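Sporozoite surface protein 2 (Plasmodium vivax, PDB 4HQO) acts as an adhesive surface receptor for the gliding motility of malaria sporozoites, through its metal-binding VWA domain and its thrombospondin repeat. Local coordinates at the magnesium ion site. Numbering follows the deposited sequence.

The magnesium ion site. Residues 26, 28-31, 101-103, 134, 136. With MG (magnesium ion), chain B.
The flat groups are the carboxylates of Asp26 and Asp134, turned almost perpendicular to each other (about 86° between planes). The methyl tip of Ile31 packs over a face of each: its CD1 lies 3.7 Å from Asp26 CG and also 3.7 Å from Asp134 CG. On the other side of Asp26, towards OD2, lies Thr103 CG2; on that of Asp134, Val136 N meets OD1 from above the plane. The oxygens point towards the metal without binding it, as Asp26 OD1 is 4.4 Å and Asp134 OD2 4.3 Å from MG.

Instead, the acids grip hydroxyls that do bind. Ser28 OG donates to the syn lone pair of Asp26 OD1 at 2.8 Å, while Ser28 N approaches that oxygen nearly along its C-O axis. Ser30 OG donates to the syn lone pair of Asp134 OD2 at 2.7 Å. Both serines place OG between backbone N and carbonyl carbon (chi1 72° and 60°). Thr103 OG1 sits anti to the carbonyl carbon, beside the backbone N, leaving CG2 anti to that N.

Three hydroxyls and three waters bind MG near-octahedrally: Ser30 OG (2.2 Å from MG) opposite Thr103 OG1, Ser28 OG (2.3 Å from MG) opposite water 2, water 1 opposite water 3. Water 1 bridges Asp26 OD2 and Asp134 OD1, water 3 links Ser30 N to Gly101 O, and water 2 hydrogen-bonds Val136 O. The second-shell acids probably polarise the hydroxyls and water 1, leaving the ion more electrophilic than direct carboxylate ligation would.

This is the VWA domain's metal ion-dependent adhesion site (MIDAS), with Asp26, Ser28 and Ser30 forming its DxSxS motif. Direct Thr103 ligation resembles the open state of integrin alphaI domains; an acidic ligand group could plausibly replace a water, serving sporozoite adhesion.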
loop_
_atom_site.group_PDB
_atom_site.type_symbol
_atom_site.label_atom_id
_atom_site.label_comp_id
_atom_site.label_asym_id
_atom_site.label_seq_id
_atom_site.Cartn_x
_atom_site.Cartn_y
_atom_site.Cartn_z
ATOM N N ASP A 26 -18.395 -7.825 -3.721
ATOM C CA ASP A 26 -19.498 -8.012 -4.666
ATOM C C ASP A 26 -20.826 -8.035 -3.895
ATOM O O ASP A 26 -21.069 -8.955 -3.116
ATOM C CB ASP A 26 -19.289 -9.351 -5.378
ATOM C CG ASP A 26 -20.207 -9.559 -6.578
ATOM O OD1 ASP A 26 -21.323 -8.983 -6.629
ATOM O OD2 ASP A 26 -19.798 -10.344 -7.466
ATOM N N SER A 28 -23.877 -7.767 -5.591
ATOM C CA SER A 28 -24.856 -7.902 -6.665
ATOM C C SER A 28 -25.941 -8.940 -6.357
ATOM O O SER A 28 -25.817 -9.743 -5.432
ATOM C CB SER A 28 -24.155 -8.290 -7.968
ATOM O OG SER A 28 -23.699 -9.636 -7.932
ATOM N N GLY A 29 -26.992 -8.935 -7.166
ATOM C CA GLY A 29 -28.098 -9.858 -7.002
ATOM C C GLY A 29 -27.721 -11.324 -7.068
ATOM O O GLY A 29 -28.297 -12.134 -6.353
ATOM N N SER A 30 -26.763 -11.682 -7.921
ATOM C CA SER A 30 -26.358 -13.085 -8.031
ATOM C C SER A 30 -25.704 -13.630 -6.752
ATOM O O SER A 30 -25.705 -14.836 -6.508
ATOM C CB SER A 30 -25.455 -13.318 -9.241
ATOM O OG SER A 30 -24.275 -12.542 -9.151
ATOM N N ILE A 31 -25.155 -12.753 -5.928
ATOM C CA ILE A 31 -24.608 -13.204 -4.652
ATOM C C ILE A 31 -25.722 -13.828 -3.803
ATOM O O ILE A 31 -25.607 -14.962 -3.335
ATOM C CB ILE A 31 -23.929 -12.054 -3.904
ATOM C CG1 ILE A 31 -22.776 -11.516 -4.748
ATOM C CG2 ILE A 31 -23.437 -12.518 -2.539
ATOM C CD1 ILE A 31 -21.776 -12.586 -5.154
ATOM N N GLY A 101 -29.141 -6.343 -8.031
ATOM C CA GLY A 101 -28.616 -5.669 -9.196
ATOM C C GLY A 101 -27.514 -6.394 -9.926
ATOM O O GLY A 101 -27.217 -7.560 -9.668
ATOM N N THR A 102 -26.908 -5.684 -10.864
ATOM C CA THR A 102 -25.852 -6.241 -11.687
ATOM C C THR A 102 -24.501 -6.100 -10.959
ATOM O O THR A 102 -24.476 -5.874 -9.752
ATOM C CB THR A 102 -25.865 -5.593 -13.082
ATOM O OG1 THR A 102 -25.863 -4.169 -12.937
ATOM C CG2 THR A 102 -27.160 -6.004 -13.852
ATOM N N THR A 103 -23.392 -6.248 -11.678
ATOM C CA THR A 103 -22.083 -6.439 -11.045
ATOM C C THR A 103 -20.999 -5.532 -11.636
ATOM O O THR A 103 -20.285 -5.927 -12.558
ATOM C CB THR A 103 -21.641 -7.907 -11.183
ATOM O OG1 THR A 103 -22.750 -8.767 -10.889
ATOM C CG2 THR A 103 -20.478 -8.219 -10.241
ATOM N N ASP A 134 -18.524 -13.797 -6.945
ATOM C CA ASP A 134 -18.898 -15.070 -7.567
ATOM C C ASP A 134 -18.359 -15.168 -9.000
ATOM O O ASP A 134 -18.525 -16.179 -9.672
ATOM C CB ASP A 134 -20.420 -15.282 -7.560
ATOM C CG ASP A 134 -21.170 -14.263 -8.409
ATOM O OD1 ASP A 134 -20.537 -13.390 -9.054
ATOM O OD2 ASP A 134 -22.417 -14.347 -8.434
ATOM N N VAL A 136 -18.999 -13.239 -11.846
ATOM C CA VAL A 136 -19.885 -12.942 -12.976
ATOM C C VAL A 136 -20.015 -11.421 -13.154
ATOM O O VAL A 136 -21.004 -10.819 -12.726
ATOM C CB VAL A 136 -21.288 -13.562 -12.774
ATOM C CG1 VAL A 136 -22.067 -13.547 -14.090
ATOM C CG2 VAL A 136 -21.172 -14.990 -12.259
HETATM MG MG MG B . -23.710 -10.552 -10.032
HETATM O O HOH W 1 -21.666 -10.988 -9.482
HETATM O O HOH W 2 -23.873 -11.136 -12.070
HETATM O O HOH W 3 -25.836 -10.163 -10.336
#